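Local coordinates for protein aldehyde dehydrogenase 12 (Zea mays, PDB 6D97) that oxidises L-glutamate gamma-semialdehyde to glutamate with NAD+, the last enzymatic step of proline catabolism in plants, at residues Gly296-Ile301 and His461-Ile466; Arg480-Thr485 and Gly504-Pro509; Glu105-Tyr110 and Asp162-Leu167; Gly111-Lys116 and Gly242-Asp247. All blocks are in the same frame, centred on the assembly; numbering follows the deposited sequence. Where two conformers were deposited one is given.

How the contacts relate
Contacts 1 and 2 are both buried, the first inside the mixed sheet and the second in loops at its edge, and they touch directly, Asn483 ND2 of contact 2 reaching Thr463 O of contact 1 at 2.7 Å. Contact 1 pairs two inner strands by backbone bonds; contact 2 packs loops beside the next strand, mainly through glycine and alanine surfaces. Contacts 3 and 4 share helix 105-121 and have their centres about 11 Å apart. The former is mostly buried, relying on salt-bridged, apolar and water-mediated groups near two other subunits. The latter is only partly buried, with an isoleucine tip against a turn. Contacts 1 and 3 have centres about 35 Å apart.

Contact 1: Gly296-Ile301 and His461-Ile466; sequences GFDWKI and HLTAAI
Strands 298-301 and 463-466 run side by side in the same direction, their axes only 4° apart, as neighbours inside the seven-stranded mixed sheet of the aldehyde dehydrogenase fold. Strand 331-337 borders the first on its other side and strand 485-488 borders the second. Two backbone bonds prove the pairing: Ala465 N donates to Trp299 O over 3.0 Å, and Ile301 N donates to Ala465 O over 2.8 Å, the latter nearly along the C=O axis.

Trp299 carries the largest side chain. From CB, a first torsion of 46° holds CG in the crowded position between the backbone N and the carbonyl carbon, and the indole turns over the second strand. The six-membered ring then meets Ala464 CB face-on: the methyl stands 3.3 Å from the ring centroid, a CH-pi contact. Farther out, CZ3 approaches Ile466 CG1 at 3.9 Å, near the ring plane. On the pyrrole side, NE1 donates to a water 2.8 Å away, which is also hydrogen-bonded to His461 ND1.

At the other end of the contact, Asp298 turns its carboxylate to residues 461-466. Thr463 N donates to Asp298 OD1 over 3.3 Å, coming 62° out of the carboxylate plane, while a second water donates to OD1 at 2.7 Å and accepts from Leu462 N. Two donors therefore converge on one buried oxygen, which would favour the ionised acid, whereas on the face of Trp299, Ala464 and Ile466 the join is chiefly apolar.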
loop_
_atom_site.group_PDB
_atom_site.type_symbol
_atom_site.label_atom_id
_atom_site.label_comp_id
_atom_site.label_asym_id
_atom_site.label_seq_id
_atom_site.Cartn_x
_atom_site.Cartn_y
_atom_site.Cartn_z
ATOM N N GLY A 296 3.677 -8.122 -29.738
ATOM C CA GLY A 296 2.861 -6.929 -29.720
ATOM C C GLY A 296 2.755 -6.306 -31.099
ATOM O O GLY A 296 3.740 -6.252 -31.830
ATOM N N PHE A 297 1.555 -5.861 -31.471
ATOM C CA PHE A 297 1.352 -4.982 -32.616
ATOM C C PHE A 297 0.958 -3.629 -32.060
ATOM O O PHE A 297 -0.225 -3.346 -31.835
ATOM C CB PHE A 297 0.298 -5.555 -33.580
ATOM C CG PHE A 297 0.255 -4.855 -34.888
ATOM C CD1 PHE A 297 1.106 -5.215 -35.912
ATOM C CD2 PHE A 297 -0.612 -3.802 -35.085
ATOM C CE1 PHE A 297 1.081 -4.537 -37.123
ATOM C CE2 PHE A 297 -0.641 -3.125 -36.291
ATOM C CZ PHE A 297 0.203 -3.496 -37.311
ATOM N N ASP A 298 1.954 -2.767 -31.863
ATOM C CA ASP A 298 1.807 -1.532 -31.088
ATOM C C ASP A 298 1.469 -0.349 -31.990
ATOM O O ASP A 298 2.038 -0.197 -33.082
ATOM C CB ASP A 298 3.102 -1.287 -30.324
ATOM C CG ASP A 298 3.662 -2.574 -29.744
ATOM O OD1 ASP A 298 2.924 -3.290 -29.069
ATOM O OD2 ASP A 298 4.851 -2.852 -29.931
ATOM N N TRP A 299 0.517 0.457 -31.544
ATOM C CA TRP A 299 -0.028 1.544 -32.330
ATOM C C TRP A 299 0.343 2.881 -31.710
ATOM O O TRP A 299 0.574 2.987 -30.502
ATOM C CB TRP A 299 -1.567 1.442 -32.470
ATOM C CG TRP A 299 -2.323 1.148 -31.202
ATOM C CD1 TRP A 299 -2.767 -0.072 -30.772
ATOM C CD2 TRP A 299 -2.747 2.096 -30.218
ATOM N NE1 TRP A 299 -3.429 0.061 -29.574
ATOM C CE2 TRP A 299 -3.429 1.382 -29.211
ATOM C CE3 TRP A 299 -2.608 3.482 -30.085
ATOM C CZ2 TRP A 299 -3.970 2.006 -28.090
ATOM C CZ3 TRP A 299 -3.139 4.098 -28.974
ATOM C CH2 TRP A 299 -3.813 3.361 -27.988
ATOM N N LYS A 300 0.412 3.900 -32.563
ATOM C CA LYS A 300 0.526 5.290 -32.150
ATOM C C LYS A 300 -0.605 6.058 -32.806
ATOM O O LYS A 300 -0.795 5.971 -34.025
ATOM C CB LYS A 300 1.876 5.894 -32.536
ATOM C CG LYS A 300 1.991 7.373 -32.226
ATOM C CD LYS A 300 3.387 7.888 -32.526
ATOM C CE LYS A 300 4.377 7.461 -31.453
ATOM N NZ LYS A 300 5.789 7.545 -31.926
ATOM N N ILE A 301 -1.375 6.769 -31.992
ATOM C CA ILE A 301 -2.442 7.638 -32.463
ATOM C C ILE A 301 -1.976 9.075 -32.299
ATOM O O ILE A 301 -1.531 9.471 -31.214
ATOM C CB ILE A 301 -3.752 7.400 -31.692
ATOM C CG1 ILE A 301 -4.277 5.980 -31.914
ATOM C CG2 ILE A 301 -4.795 8.412 -32.110
ATOM C CD1 ILE A 301 -5.462 5.643 -31.027
ATOM N N HIS A 461 -1.968 -6.450 -26.886
ATOM C CA HIS A 461 -2.137 -5.181 -26.183
ATOM C C HIS A 461 -0.897 -4.941 -25.317
ATOM O O HIS A 461 -0.942 -5.015 -24.089
ATOM C CB HIS A 461 -3.424 -5.184 -25.360
ATOM C CG HIS A 461 -4.653 -5.461 -26.169
ATOM N ND1 HIS A 461 -5.090 -4.618 -27.166
ATOM C CD2 HIS A 461 -5.526 -6.494 -26.141
ATOM C CE1 HIS A 461 -6.184 -5.116 -27.713
ATOM N NE2 HIS A 461 -6.472 -6.253 -27.106
ATOM N N LEU A 462 0.220 -4.647 -25.982
ATOM C CA LEU A 462 1.478 -4.410 -25.291
ATOM C C LEU A 462 1.695 -2.917 -25.079
ATOM O O LEU A 462 1.278 -2.369 -24.055
ATOM C CB LEU A 462 2.638 -5.030 -26.076
ATOM C CG LEU A 462 3.992 -5.138 -25.374
ATOM C CD1 LEU A 462 3.827 -5.488 -23.907
ATOM C CD2 LEU A 462 4.837 -6.191 -26.062
ATOM N N THR A 463 2.338 -2.246 -26.029
ATOM C CA THR A 463 2.587 -0.819 -25.905
ATOM C C THR A 463 1.726 -0.033 -26.884
ATOM O O THR A 463 1.168 -0.574 -27.842
ATOM C CB THR A 463 4.064 -0.480 -26.123
ATOM O OG1 THR A 463 4.434 -0.772 -27.475
ATOM C CG2 THR A 463 4.932 -1.285 -25.184
ATOM N N ALA A 464 1.620 1.262 -26.610
ATOM C CA ALA A 464 0.790 2.173 -27.385
ATOM C C ALA A 464 1.170 3.594 -27.004
ATOM O O ALA A 464 1.690 3.844 -25.913
ATOM C CB ALA A 464 -0.700 1.932 -27.139
ATOM N N ALA A 465 0.898 4.520 -27.918
ATOM C CA ALA A 465 1.187 5.930 -27.708
ATOM C C ALA A 465 0.046 6.773 -28.249
ATOM O O ALA A 465 -0.467 6.516 -29.342
ATOM C CB ALA A 465 2.502 6.345 -28.380
ATOM N N ILE A 466 -0.343 7.781 -27.475
ATOM C CA ILE A 466 -1.383 8.727 -27.859
ATOM C C ILE A 466 -0.726 10.100 -27.847
ATOM O O ILE A 466 -0.519 10.695 -26.782
ATOM C CB ILE A 466 -2.595 8.676 -26.925
ATOM C CG1 ILE A 466 -2.982 7.222 -26.643
ATOM C CG2 ILE A 466 -3.766 9.430 -27.545
ATOM C CD1 ILE A 466 -3.812 7.052 -25.408
HETATM O O HOH W 1 0.494 -4.353 -28.874
HETATM O O HOH W 2 -4.770 -2.412 -29.293
#

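Contact 2: Arg480-Thr485 and Gly504-Pro509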
loop_
_atom_site.group_PDB
_atom_site.type_symbol
_atom_site.label_atom_id
_atom_site.label_comp_id
_atom_site.label_asym_id
_atom_site.label_seq_id
_atom_site.Cartn_x
_atom_site.Cartn_y
_atom_site.Cartn_z
ATOM N N ARG A 480 -10.987 3.812 -23.648
ATOM C CA ARG A 480 -11.475 2.865 -24.643
ATOM C C ARG A 480 -10.317 2.162 -25.346
ATOM O O ARG A 480 -10.315 1.984 -26.567
ATOM C CB ARG A 480 -12.394 3.562 -25.645
ATOM C CG ARG A 480 -13.824 3.726 -25.140
ATOM C CD ARG A 480 -14.586 4.798 -25.908
ATOM N NE ARG A 480 -14.744 6.037 -25.145
ATOM C CZ ARG A 480 -15.732 6.272 -24.283
ATOM N NH1 ARG A 480 -16.657 5.348 -24.060
ATOM N NH2 ARG A 480 -15.795 7.430 -23.639
ATOM N N SER A 481 -9.316 1.752 -24.568
ATOM C CA SER A 481 -8.176 0.984 -25.053
ATOM C C SER A 481 -7.673 0.122 -23.899
ATOM O O SER A 481 -8.152 0.235 -22.765
ATOM C CB SER A 481 -7.084 1.901 -25.614
ATOM O OG SER A 481 -6.595 2.792 -24.626
ATOM N N VAL A 482 -6.683 -0.729 -24.181
ATOM C CA VAL A 482 -6.284 -1.781 -23.247
ATOM C C VAL A 482 -4.779 -1.791 -22.969
ATOM O O VAL A 482 -4.361 -2.070 -21.838
ATOM C CB VAL A 482 -6.742 -3.160 -23.771
ATOM C CG1 VAL A 482 -6.165 -4.291 -22.931
ATOM C CG2 VAL A 482 -8.260 -3.249 -23.799
ATOM N N ASN A 483 -3.969 -1.456 -23.983
ATOM C CA ASN A 483 -2.552 -1.834 -24.033
ATOM C C ASN A 483 -1.816 -1.579 -22.720
ATOM O O ASN A 483 -1.932 -0.508 -22.123
ATOM C CB ASN A 483 -1.862 -1.089 -25.174
ATOM C CG ASN A 483 -2.236 -1.643 -26.527
ATOM O OD1 ASN A 483 -3.348 -2.137 -26.727
ATOM N ND2 ASN A 483 -1.301 -1.583 -27.462
ATOM N N GLY A 484 -1.050 -2.584 -22.283
ATOM C CA GLY A 484 -0.578 -2.608 -20.906
ATOM C C GLY A 484 0.464 -1.558 -20.586
ATOM O O GLY A 484 0.712 -1.260 -19.414
ATOM N N THR A 485 1.096 -0.991 -21.610
ATOM C CA THR A 485 2.113 0.045 -21.420
ATOM C C THR A 485 1.826 1.152 -22.430
ATOM O O THR A 485 2.398 1.181 -23.524
ATOM C CB THR A 485 3.519 -0.503 -21.575
ATOM O OG1 THR A 485 3.641 -1.729 -20.844
ATOM C CG2 THR A 485 4.511 0.502 -21.029
ATOM N N GLY A 504 4.780 -4.434 -19.791
ATOM C CA GLY A 504 4.067 -5.679 -19.926
ATOM C C GLY A 504 2.719 -5.454 -20.574
ATOM O O GLY A 504 2.224 -4.326 -20.648
ATOM N N PRO A 505 2.101 -6.519 -21.060
ATOM C CA PRO A 505 0.796 -6.398 -21.711
ATOM C C PRO A 505 -0.312 -6.253 -20.671
ATOM O O PRO A 505 -0.084 -6.333 -19.466
ATOM C CB PRO A 505 0.679 -7.711 -22.486
ATOM C CG PRO A 505 1.433 -8.687 -21.643
ATOM C CD PRO A 505 2.582 -7.913 -21.049
ATOM N N ALA A 506 -1.527 -6.023 -21.165
ATOM C CA ALA A 506 -2.733 -6.046 -20.351
ATOM C C ALA A 506 -3.787 -6.899 -21.044
ATOM O O ALA A 506 -3.631 -7.307 -22.198
ATOM C CB ALA A 506 -3.285 -4.638 -20.096
ATOM N N GLY A 507 -4.879 -7.155 -20.326
ATOM C CA GLY A 507 -5.968 -7.940 -20.874
ATOM C C GLY A 507 -5.759 -9.434 -20.836
ATOM O O GLY A 507 -6.433 -10.161 -21.571
ATOM N N ASP A 508 -4.858 -9.919 -19.987
ATOM C CA ASP A 508 -4.515 -11.333 -19.931
ATOM C C ASP A 508 -4.089 -11.696 -18.513
ATOM O O ASP A 508 -3.138 -11.106 -17.984
ATOM C CB ASP A 508 -3.401 -11.637 -20.941
ATOM C CG ASP A 508 -3.041 -13.115 -21.017
ATOM O OD1 ASP A 508 -3.616 -13.932 -20.266
ATOM O OD2 ASP A 508 -2.169 -13.456 -21.846
ATOM N N PRO A 509 -4.764 -12.649 -17.860
ATOM C CA PRO A 509 -4.315 -13.072 -16.521
ATOM C C PRO A 509 -2.929 -13.677 -16.521
ATOM O O PRO A 509 -2.316 -13.797 -15.453
ATOM C CB PRO A 509 -5.369 -14.108 -16.103
ATOM C CG PRO A 509 -5.959 -14.590 -17.384
ATOM C CD PRO A 509 -5.942 -13.408 -18.315
#
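Gly484 and Ala506 lie with CA atoms 4.1 Å apart where two loop segments pass in nearly opposite directions, 173° between their end-to-end lines. This is the tight part. Ala506 CB is pressed against Val482 O at 3.3 Å and against Gly484 CA at 3.5 Å, so a single methyl occupies the bend of the first segment. Glycine is needed at the bend itself: a CB built on Gly484 would fall 2.3 Å from Gly504 O, a plain clash. Thr485 closes this end. Its OG1, anti to the carbonyl carbon and beside the backbone N (chi1 -46°), donates to Gly504 O over 3.0 Å, in the carbonyl plane and on a lone pair, the C=O...donor angle being 128°.

Here the polypeptide enters strand 485-488, one of the two edge strands of the mixed sheet within the chain. Thr485 also pairs in a parallel ladder with a strand of the second subunit, which carries the sheet across the interface. A valine at Thr485 would remove the hydroxyl donor and would probably leave Gly504 O less firmly held, since the bond it receives from Trp502 NE1 is weak. His527 of the second subunit packs on Ala506.

Toward Val482 the packing slackens. Val482 CG1, anti to the backbone N, has its nearest neighbours across the contact in Ala506 C and Ala506 O, both 4.0 Å away, with Ala506 CB at 4.1 Å. The looser side is nevertheless buried rather than wet: Lys94 of the second subunit packs on Val482.

Contact 3: Glu105-Tyr110 and Asp162-Leu167; sequences ERYLMY and DQVRFL
Asp162 OD1 is the best-held polar atom, gripped by two nitrogens of Arg165 from the same segment: NE and NH2 each stand 2.8 Å from it. The approach is side-on, with OD1 close to the guanidinium plane, yet NE meets the oxygen from 46° out of the carboxylate plane. Arg165 belongs to the short, weakly bonded helix of about 163-167, which packs across residues 105-110 of helix 105-121 in a helix-helix crossing, with axes 7.8 Å apart at their closest and an angle of 136°. Around it the tetramer closes in: Asp162 OD2 is bonded to Gln499 of the fourth subunit, while Arg165 NH2 and NH1 reach Asn176 OD1 and Pro174 O of the third.

Leu108 uses the flat side of that fixed cation. Its CD2 lies over one face of the guanidinium, 3.1 Å from Arg165 NH2, a close fit of methyl on a charged group whose rotation is limited by the paired bonds. The arginine gets there with CG anti to the backbone N (chi1 -172°), the chain then bending at its second and third torsions.

Nearer the crossing point the chemistry turns apolar. Tyr107 CB sits 3.7 Å from Arg165 CA, the backbones being close here, and the Tyr107 ring receives Val164 CG1 in its plane, at the edge, 3.9 Å from CD1. The two backbones are also joined by a water, which donates to Tyr107 O at 3.0 Å and accepts from Arg165 N at 2.9 Å.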
loop_
_atom_site.group_PDB
_atom_site.type_symbol
_atom_site.label_atom_id
_atom_site.label_comp_id
_atom_site.label_asym_id
_atom_site.label_seq_id
_atom_site.Cartn_x
_atom_site.Cartn_y
_atom_site.Cartn_z
ATOM N N GLU A 105 17.712 -14.394 5.849
ATOM C CA GLU A 105 18.997 -13.766 5.571
ATOM C C GLU A 105 19.354 -13.831 4.092
ATOM O O GLU A 105 20.223 -13.079 3.645
ATOM C CB GLU A 105 20.101 -14.410 6.424
ATOM C CG GLU A 105 20.507 -15.826 6.023
ATOM C CD GLU A 105 19.532 -16.892 6.516
ATOM O OE1 GLU A 105 18.638 -16.559 7.329
ATOM O OE2 GLU A 105 19.657 -18.062 6.088
ATOM N N ARG A 106 18.688 -14.698 3.322
ATOM C CA ARG A 106 18.927 -14.749 1.884
ATOM C C ARG A 106 18.375 -13.519 1.173
ATOM O O ARG A 106 18.893 -13.140 0.115
ATOM C CB ARG A 106 18.330 -16.023 1.288
ATOM C CG ARG A 106 19.165 -17.268 1.538
ATOM C CD ARG A 106 18.506 -18.510 0.948
ATOM N NE ARG A 106 18.105 -18.331 -0.449
ATOM C CZ ARG A 106 18.897 -18.529 -1.498
ATOM N NH1 ARG A 106 20.155 -18.910 -1.322
ATOM N NH2 ARG A 106 18.431 -18.342 -2.725
ATOM N N TYR A 107 17.327 -12.892 1.719
ATOM C CA TYR A 107 16.891 -11.602 1.192
ATOM C C TYR A 107 18.002 -10.570 1.304
ATOM O O TYR A 107 18.227 -9.783 0.376
ATOM C CB TYR A 107 15.655 -11.097 1.933
ATOM C CG TYR A 107 14.386 -11.882 1.720
ATOM C CD1 TYR A 107 13.730 -11.870 0.495
ATOM C CD2 TYR A 107 13.820 -12.603 2.765
ATOM C CE1 TYR A 107 12.558 -12.573 0.314
ATOM C CE2 TYR A 107 12.656 -13.314 2.594
ATOM C CZ TYR A 107 12.029 -13.297 1.367
ATOM O OH TYR A 107 10.860 -13.996 1.188
ATOM N N LEU A 108 18.705 -10.556 2.440
ATOM C CA LEU A 108 19.798 -9.608 2.631
ATOM C C LEU A 108 20.960 -9.906 1.696
ATOM O O LEU A 108 21.603 -8.981 1.186
ATOM C CB LEU A 108 20.265 -9.636 4.083
ATOM C CG LEU A 108 19.151 -9.300 5.068
ATOM C CD1 LEU A 108 19.692 -9.132 6.485
ATOM C CD2 LEU A 108 18.436 -8.055 4.587
ATOM N N MET A 109 21.249 -11.192 1.476
ATOM C CA MET A 109 22.335 -11.579 0.581
ATOM C C MET A 109 22.103 -11.051 -0.823
ATOM O O MET A 109 23.034 -10.580 -1.484
ATOM C CB MET A 109 22.470 -13.102 0.553
ATOM C CG MET A 109 23.558 -13.633 -0.370
ATOM S SD MET A 109 23.551 -15.438 -0.404
ATOM C CE MET A 109 22.036 -15.772 -1.303
ATOM N N TYR A 110 20.865 -11.119 -1.300
ATOM C CA TYR A 110 20.613 -10.661 -2.655
ATOM C C TYR A 110 20.577 -9.144 -2.733
ATOM O O TYR A 110 20.799 -8.575 -3.809
ATOM C CB TYR A 110 19.329 -11.280 -3.183
ATOM C CG TYR A 110 19.607 -12.594 -3.849
ATOM C CD1 TYR A 110 20.113 -12.635 -5.139
ATOM C CD2 TYR A 110 19.404 -13.790 -3.185
ATOM C CE1 TYR A 110 20.387 -13.828 -5.758
ATOM C CE2 TYR A 110 19.671 -14.989 -3.795
ATOM C CZ TYR A 110 20.163 -15.003 -5.080
ATOM O OH TYR A 110 20.432 -16.206 -5.685
ATOM N N ASP A 162 18.201 -3.301 1.853
ATOM C CA ASP A 162 17.018 -4.002 2.337
ATOM C C ASP A 162 15.928 -4.145 1.283
ATOM O O ASP A 162 14.864 -4.695 1.589
ATOM C CB ASP A 162 16.430 -3.278 3.557
ATOM C CG ASP A 162 17.342 -3.316 4.769
ATOM O OD1 ASP A 162 17.709 -4.423 5.216
ATOM O OD2 ASP A 162 17.690 -2.229 5.277
ATOM N N GLN A 163 16.152 -3.668 0.056
ATOM C CA GLN A 163 15.048 -3.570 -0.896
ATOM C C GLN A 163 14.556 -4.928 -1.388
ATOM O O GLN A 163 13.398 -5.034 -1.804
ATOM C CB GLN A 163 15.444 -2.682 -2.080
ATOM C CG GLN A 163 15.570 -1.197 -1.723
ATOM C CD GLN A 163 14.246 -0.557 -1.296
ATOM O OE1 GLN A 163 13.180 -1.169 -1.383
ATOM N NE2 GLN A 163 14.318 0.687 -0.834
ATOM N N VAL A 164 15.393 -5.962 -1.349
ATOM C CA VAL A 164 14.909 -7.309 -1.640
ATOM C C VAL A 164 14.070 -7.828 -0.484
ATOM O O VAL A 164 12.981 -8.380 -0.681
ATOM C CB VAL A 164 16.089 -8.243 -1.946
ATOM C CG1 VAL A 164 15.597 -9.669 -2.112
ATOM C CG2 VAL A 164 16.797 -7.770 -3.192
ATOM N N ARG A 165 14.584 -7.658 0.737
ATOM C CA ARG A 165 13.833 -7.906 1.959
ATOM C C ARG A 165 12.460 -7.238 1.906
ATOM O O ARG A 165 11.440 -7.851 2.236
ATOM C CB ARG A 165 14.661 -7.397 3.146
ATOM C CG ARG A 165 14.133 -7.737 4.525
ATOM C CD ARG A 165 14.330 -6.573 5.497
ATOM N NE ARG A 165 15.720 -6.294 5.848
ATOM C CZ ARG A 165 16.334 -6.791 6.915
ATOM N NH1 ARG A 165 15.683 -7.610 7.729
ATOM N NH2 ARG A 165 17.599 -6.474 7.161
ATOM N N PHE A 166 12.418 -5.982 1.448
ATOM C CA PHE A 166 11.165 -5.241 1.380
ATOM C C PHE A 166 10.196 -5.811 0.351
ATOM O O PHE A 166 8.990 -5.563 0.458
ATOM C CB PHE A 166 11.439 -3.770 1.069
ATOM C CG PHE A 166 12.048 -3.007 2.211
ATOM C CD1 PHE A 166 12.011 -3.507 3.503
ATOM C CD2 PHE A 166 12.644 -1.774 1.989
ATOM C CE1 PHE A 166 12.566 -2.794 4.552
ATOM C CE2 PHE A 166 13.203 -1.059 3.030
ATOM C CZ PHE A 166 13.165 -1.570 4.315
ATOM N N LEU A 167 10.689 -6.551 -0.648
ATOM C CA LEU A 167 9.783 -7.225 -1.575
ATOM C C LEU A 167 8.943 -8.273 -0.859
ATOM O O LEU A 167 7.817 -8.561 -1.281
ATOM C CB LEU A 167 10.570 -7.871 -2.719
ATOM C CG LEU A 167 11.196 -6.968 -3.782
ATOM C CD1 LEU A 167 12.027 -7.794 -4.753
ATOM C CD2 LEU A 167 10.101 -6.210 -4.523
HETATM O O HOH W 3 17.423 -6.975 0.867
#

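Contact 4: Gly111-Lys116 and Gly242-Asp247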
loop_
_atom_site.group_PDB
_atom_site.type_symbol
_atom_site.label_atom_id
_atom_site.label_comp_id
_atom_site.label_asym_id
_atom_site.label_seq_id
_atom_site.Cartn_x
_atom_site.Cartn_y
_atom_site.Cartn_z
ATOM N N GLY A 111 20.298 -8.473 -1.616
ATOM C CA GLY A 111 20.570 -7.050 -1.554
ATOM C C GLY A 111 22.041 -6.755 -1.773
ATOM O O GLY A 111 22.402 -5.855 -2.536
ATOM N N ASP A 112 22.913 -7.536 -1.124
ATOM C CA ASP A 112 24.351 -7.338 -1.271
ATOM C C ASP A 112 24.834 -7.727 -2.661
ATOM O O ASP A 112 25.655 -7.020 -3.257
ATOM C CB ASP A 112 25.108 -8.130 -0.205
ATOM C CG ASP A 112 24.990 -7.513 1.176
ATOM O OD1 ASP A 112 24.657 -6.311 1.266
ATOM O OD2 ASP A 112 25.226 -8.232 2.170
ATOM N N ILE A 113 24.351 -8.856 -3.187
ATOM C CA ILE A 113 24.726 -9.278 -4.536
ATOM C C ILE A 113 24.350 -8.206 -5.547
ATOM O O ILE A 113 25.146 -7.838 -6.419
ATOM C CB ILE A 113 24.065 -10.624 -4.881
ATOM C CG1 ILE A 113 24.660 -11.741 -4.030
ATOM C CG2 ILE A 113 24.221 -10.926 -6.364
ATOM C CD1 ILE A 113 23.839 -13.007 -4.061
ATOM N N SER A 114 23.129 -7.678 -5.432
ATOM C CA SER A 114 22.675 -6.648 -6.361
ATOM C C SER A 114 23.529 -5.391 -6.260
ATOM O O SER A 114 23.771 -4.716 -7.267
ATOM C CB SER A 114 21.206 -6.320 -6.096
ATOM O OG SER A 114 20.394 -7.475 -6.221
ATOM N N ALA A 115 23.996 -5.060 -5.053
ATOM C CA ALA A 115 24.828 -3.873 -4.882
ATOM C C ALA A 115 26.181 -4.056 -5.556
ATOM O O ALA A 115 26.658 -3.166 -6.271
ATOM C CB ALA A 115 25.002 -3.559 -3.395
ATOM N N LYS A 116 26.814 -5.211 -5.335
ATOM C CA LYS A 116 28.090 -5.496 -5.980
ATOM C C LYS A 116 27.943 -5.543 -7.494
ATOM O O LYS A 116 28.791 -5.016 -8.223
ATOM C CB LYS A 116 28.663 -6.815 -5.453
ATOM C CG LYS A 116 29.265 -6.727 -4.058
ATOM C CD LYS A 116 29.727 -8.091 -3.584
ATOM C CE LYS A 116 29.041 -8.468 -2.290
ATOM N NZ LYS A 116 28.409 -9.816 -2.357
ATOM N N GLY A 242 28.713 -12.803 -5.762
ATOM C CA GLY A 242 28.213 -13.584 -4.649
ATOM C C GLY A 242 26.998 -14.433 -4.941
ATOM O O GLY A 242 26.482 -15.068 -4.013
ATOM N N LEU A 243 26.509 -14.455 -6.178
ATOM C CA LEU A 243 25.417 -15.349 -6.545
ATOM C C LEU A 243 25.829 -16.792 -6.282
ATOM O O LEU A 243 26.814 -17.261 -6.872
ATOM C CB LEU A 243 25.034 -15.178 -8.013
ATOM C CG LEU A 243 24.142 -16.287 -8.585
ATOM C CD1 LEU A 243 22.748 -16.242 -7.993
ATOM C CD2 LEU A 243 24.095 -16.194 -10.107
ATOM N N PRO A 244 25.127 -17.520 -5.413
ATOM C CA PRO A 244 25.555 -18.884 -5.083
ATOM C C PRO A 244 25.481 -19.806 -6.289
ATOM O O PRO A 244 24.553 -19.731 -7.098
ATOM C CB PRO A 244 24.571 -19.309 -3.986
ATOM C CG PRO A 244 24.093 -18.027 -3.400
ATOM C CD PRO A 244 24.028 -17.064 -4.546
ATOM N N ALA A 245 26.486 -20.677 -6.402
ATOM C CA ALA A 245 26.551 -21.612 -7.518
ATOM C C ALA A 245 25.270 -22.426 -7.642
ATOM O O ALA A 245 24.790 -22.681 -8.752
ATOM C CB ALA A 245 27.758 -22.537 -7.352
ATOM N N GLU A 246 24.684 -22.823 -6.512
ATOM C CA GLU A 246 23.559 -23.746 -6.533
ATOM C C GLU A 246 22.213 -23.061 -6.719
ATOM O O GLU A 246 21.197 -23.757 -6.804
ATOM C CB GLU A 246 23.529 -24.567 -5.237
ATOM N N ASP A 247 22.174 -21.728 -6.792
ATOM C CA ASP A 247 20.900 -21.018 -6.791
ATOM C C ASP A 247 20.231 -20.957 -8.160
ATOM O O ASP A 247 19.019 -20.725 -8.225
ATOM C CB ASP A 247 21.083 -19.598 -6.247
ATOM C CG ASP A 247 21.050 -19.548 -4.731
ATOM O OD1 ASP A 247 21.239 -20.610 -4.103
ATOM O OD2 ASP A 247 20.828 -18.454 -4.168
#
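Helix 105-121 passes the turn that ends helix 229-240 in a Schellman motif, with Gly242 as the residue that leaves helical geometry at a phi of 113°. That helix is the connection of a beta-alpha-beta crossover in the Rossmann-type sheet, between strands 218-223 and 249-251, so the contact lays a neighbouring helix against the outgoing loop of the crossover.

Along the first segment, Gly111 and Asp112 supply backbone oxygens to the helix, Asp112 O accepting from Lys116 N at 3.0 Å. Ile113 then does nearly all the touching. CG1 is anti to the carbonyl carbon (chi1 -68°) and the chain continues extended (chi2 166°), which drives CD1 onto the peptide after Gly242. CG1 lies 3.7 Å from Gly242 C, whereas CD1 reaches Gly242 O at 3.4 Å and Leu243 N at 3.7 Å. The same methyl ends 4.1 Å from Pro244 CD, so one branch tip spans three residues of the turn. An alanine here would remove CG1, CG2 and CD1, and with CD1 the contacts to Gly242, Leu243 and Pro244, and would probably loosen the turn's packing on the helix.

Ser114 faces another way, its OG bonded to Tyr110 O and Tyr214 OH. Lys116, one turn after Ile113 and exposed, leans back to the turn: NZ is hydrogen-bonded to Cys241 O, a carbonyl at the helix end that the helix dipole would probably make more attractive to a cation. A CB built on Gly242 would come 3.1 Å from that nitrogen; as it is, Lys116 NZ stands 4.4 Å from Gly242 CA.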